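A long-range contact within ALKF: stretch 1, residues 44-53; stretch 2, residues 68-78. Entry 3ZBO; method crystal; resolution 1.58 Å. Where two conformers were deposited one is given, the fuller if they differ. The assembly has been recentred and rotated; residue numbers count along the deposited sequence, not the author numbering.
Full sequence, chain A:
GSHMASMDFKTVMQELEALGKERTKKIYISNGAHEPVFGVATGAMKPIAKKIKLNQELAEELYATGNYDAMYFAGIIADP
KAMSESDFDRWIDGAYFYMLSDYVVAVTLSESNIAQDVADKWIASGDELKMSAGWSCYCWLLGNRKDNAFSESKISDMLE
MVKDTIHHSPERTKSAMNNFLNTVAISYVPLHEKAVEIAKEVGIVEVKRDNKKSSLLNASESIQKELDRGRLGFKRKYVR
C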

# COMPACT_ATOMS: atom_id res chain seq x y z
N ALA A 44 1.14 -0.54 -18.35
CA ALA A 44 0.48 0.09 -19.50
C ALA A 44 0.16 1.56 -19.23
O ALA A 44 -0.09 2.31 -20.15
N MET A 45 0.21 1.97 -17.96
CA MET A 45 -0.01 3.38 -17.65
C MET A 45 1.17 4.32 -17.85
O MET A 45 0.94 5.53 -17.84
N LYS A 46 2.38 3.77 -18.05
CA LYS A 46 3.59 4.59 -18.10
C LYS A 46 3.53 5.67 -19.17
O LYS A 46 3.76 6.81 -18.80
N PRO A 47 3.12 5.35 -20.42
CA PRO A 47 3.10 6.48 -21.35
C PRO A 47 2.12 7.59 -21.02
O PRO A 47 2.47 8.78 -21.22
N ILE A 48 0.91 7.24 -20.53
CA ILE A 48 -0.05 8.32 -20.16
C ILE A 48 0.47 9.16 -18.98
O ILE A 48 0.33 10.38 -18.97
N ALA A 49 1.11 8.51 -18.00
CA ALA A 49 1.59 9.18 -16.82
C ALA A 49 2.75 10.14 -17.23
O ALA A 49 2.89 11.24 -16.67
N LYS A 50 3.61 9.68 -18.15
CA LYS A 50 4.74 10.53 -18.61
C LYS A 50 4.20 11.80 -19.29
O LYS A 50 4.80 12.91 -19.12
N LYS A 51 3.07 11.70 -19.98
CA LYS A 51 2.46 12.89 -20.61
C LYS A 51 1.96 13.89 -19.53
O LYS A 51 2.13 15.14 -19.60
N ILE A 52 1.36 13.35 -18.48
CA ILE A 52 0.62 14.21 -17.55
C ILE A 52 1.48 14.79 -16.44
O ILE A 52 1.28 15.95 -16.05
N LYS A 53 2.42 14.00 -15.95
CA LYS A 53 3.33 14.28 -14.86
C LYS A 53 2.46 14.42 -13.63
O LYS A 53 1.80 13.41 -13.30
N TYR A 68 -11.66 1.54 -10.12
CA TYR A 68 -10.38 1.21 -9.57
C TYR A 68 -9.20 1.65 -10.46
O TYR A 68 -8.17 2.17 -9.98
N ASP A 69 -9.29 1.40 -11.76
CA ASP A 69 -8.10 1.75 -12.56
C ASP A 69 -7.88 3.24 -12.64
O ASP A 69 -6.72 3.73 -12.63
N ALA A 70 -8.99 3.96 -12.76
CA ALA A 70 -8.86 5.44 -12.73
C ALA A 70 -8.34 5.94 -11.40
O ALA A 70 -7.56 6.92 -11.36
N MET A 71 -8.80 5.28 -10.35
CA MET A 71 -8.32 5.65 -9.02
C MET A 71 -6.82 5.35 -8.80
O MET A 71 -6.09 6.14 -8.19
N TYR A 72 -6.37 4.18 -9.30
CA TYR A 72 -4.95 3.86 -9.31
C TYR A 72 -4.18 4.90 -10.09
O TYR A 72 -3.13 5.39 -9.60
N PHE A 73 -4.65 5.26 -11.27
CA PHE A 73 -3.91 6.20 -12.06
C PHE A 73 -3.92 7.59 -11.37
O PHE A 73 -2.91 8.31 -11.41
N ALA A 74 -5.03 7.96 -10.71
CA ALA A 74 -5.07 9.25 -9.99
C ALA A 74 -3.93 9.28 -8.97
O ALA A 74 -3.25 10.28 -8.79
N GLY A 75 -3.67 8.13 -8.28
CA GLY A 75 -2.51 8.16 -7.34
C GLY A 75 -1.19 8.44 -8.06
O GLY A 75 -0.36 9.15 -7.47
N ILE A 76 -0.95 7.90 -9.26
CA ILE A 76 0.32 8.09 -9.93
C ILE A 76 0.48 9.53 -10.30
O ILE A 76 1.65 10.05 -10.25
N ILE A 77 -0.61 10.20 -10.69
CA ILE A 77 -0.49 11.61 -11.13
C ILE A 77 -0.76 12.67 -10.05
O ILE A 77 -0.86 13.88 -10.30
N ALA A 78 -1.01 12.21 -8.83
CA ALA A 78 -1.27 13.16 -7.77
C ALA A 78 -0.06 14.00 -7.42
O ALA A 78 1.09 13.64 -7.76

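Two helices whose axes come no closer than 10.3 Å must be bridged by side chains, and this pair from ALKF illustrates how a few large residues can do most of that work. The helices run in broadly the same direction, 43° apart, and no hydrogen bond joins them; the contact is almost wholly apolar.

Met 45 and Phe 73 cover the most surface. Met 45 points toward the second helix and, with chi1 m and both chi2 and chi3 t, is fully extended. Its sulfur thereby lies 3.6 Å from Tyr 72 CD1, obliquely to that ring, and Met 45 SD is also 3.9 Å from both Phe 73 CD1 and Ile 76 CD1. Phe 73 leaves its backbone sideways, but its t rotamer brings the ring closer to the first helix. There Phe 73 CZ meets Ile 48 CG2 at 3.6 Å, while Ile 52 CD1 approaches Phe 73 CE2 at the ring edge, 3.7 Å away. The small Ala 49 fits alongside, its CB 3.8 Å from Ile 76 CG2.

Ile 77, chi1 p, closes the C-terminal end: its CG2 lies 3.8 Å from Ile 52 CG2 and 3.6 Å from Lys 53 O. The Lys 53 side chain turns away, and its NZ donates a hydrogen bond to Lys 50 O (2.7 Å) within its own stretch.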

# COMPACT_ATOMS: atom_id res chain seq x y z
CB ALA A 44 -0.78 -0.71 -19.95
CB MET A 45 -0.49 3.49 -16.16
CG MET A 45 -1.80 2.73 -16.02
SD MET A 45 -2.24 2.76 -14.20
CE MET A 45 -3.79 1.92 -14.21
CB LYS A 46 4.90 3.77 -18.14
CG LYS A 46 6.14 4.65 -17.82
CD LYS A 46 7.16 3.86 -16.98
CE LYS A 46 8.28 4.76 -16.51
NZ LYS A 46 9.25 4.93 -17.62
CB PRO A 47 2.64 5.86 -22.68
CG PRO A 47 2.80 4.36 -22.55
CD PRO A 47 2.57 4.11 -21.07
CB ILE A 48 -1.44 7.76 -19.75
CG1 ILE A 48 -1.97 6.64 -20.66
CG2 ILE A 48 -2.45 8.91 -19.64
CD1 ILE A 48 -3.37 6.20 -20.32
CB ALA A 49 2.10 8.15 -15.81
CB LYS A 50 5.70 9.74 -19.54
CG LYS A 50 6.93 10.64 -19.97
CD LYS A 50 7.79 10.02 -21.14
CE LYS A 50 8.01 11.04 -22.32
NZ LYS A 50 9.09 12.05 -22.13
CB LYS A 51 1.29 12.56 -21.57
CG LYS A 51 1.61 11.75 -22.88
CD LYS A 51 0.39 11.74 -23.86
CE LYS A 51 -0.02 10.35 -24.46
NZ LYS A 51 -1.23 9.73 -23.74
CB ILE A 52 -0.59 13.41 -16.97
CG1 ILE A 52 -1.58 13.14 -18.09
CG2 ILE A 52 -1.18 14.20 -15.74
CD1 ILE A 52 -2.64 12.09 -17.69
CB LYS A 53 4.26 15.48 -15.10
CG LYS A 53 5.36 15.22 -16.19
CD LYS A 53 5.64 16.48 -17.02
CE LYS A 53 6.76 16.21 -18.04
NZ LYS A 53 6.23 15.25 -19.09
CB TYR A 68 -10.25 -0.33 -9.29
CG TYR A 68 -8.85 -0.71 -8.86
CD1 TYR A 68 -8.31 -0.31 -7.63
CD2 TYR A 68 -7.98 -1.42 -9.76
CE1 TYR A 68 -7.02 -0.59 -7.27
CE2 TYR A 68 -6.69 -1.71 -9.39
CZ TYR A 68 -6.17 -1.32 -8.13
OH TYR A 68 -4.90 -1.56 -7.75
CB ASP A 69 -8.24 1.21 -13.99
CG ASP A 69 -8.34 -0.32 -14.00
OD1 ASP A 69 -7.32 -0.96 -13.84
OD2 ASP A 69 -9.46 -0.81 -14.14
CB ALA A 70 -10.25 6.10 -12.99
CB MET A 71 -9.12 4.96 -7.93
CG MET A 71 -10.55 5.40 -7.90
SD MET A 71 -11.65 4.30 -6.98
CE MET A 71 -11.41 4.97 -5.31
CB TYR A 72 -4.79 2.39 -9.86
CG TYR A 72 -3.35 1.98 -9.66
CD1 TYR A 72 -2.37 2.35 -10.59
CD2 TYR A 72 -2.99 1.14 -8.64
CE1 TYR A 72 -1.05 1.95 -10.35
CE2 TYR A 72 -1.65 0.78 -8.38
CZ TYR A 72 -0.70 1.15 -9.28
OH TYR A 72 0.63 0.80 -9.02
CB PHE A 73 -4.56 6.29 -13.47
CG PHE A 73 -3.77 7.10 -14.41
CD1 PHE A 73 -2.55 6.64 -14.81
CD2 PHE A 73 -4.22 8.33 -14.83
CE1 PHE A 73 -1.72 7.43 -15.66
CE2 PHE A 73 -3.39 9.10 -15.72
CZ PHE A 73 -2.16 8.63 -16.10
CB ALA A 74 -6.36 9.33 -9.26
CB ILE A 76 0.35 7.21 -11.13
CG1 ILE A 76 0.53 5.73 -10.70
CG2 ILE A 76 1.54 7.66 -12.10
CD1 ILE A 76 0.02 4.89 -11.80
CB ILE A 77 -1.35 11.95 -12.34
CG1 ILE A 77 -2.88 11.77 -12.06
CG2 ILE A 77 -0.91 11.07 -13.52
CD1 ILE A 77 -3.81 12.45 -13.09
CB ALA A 78 -1.73 12.32 -6.47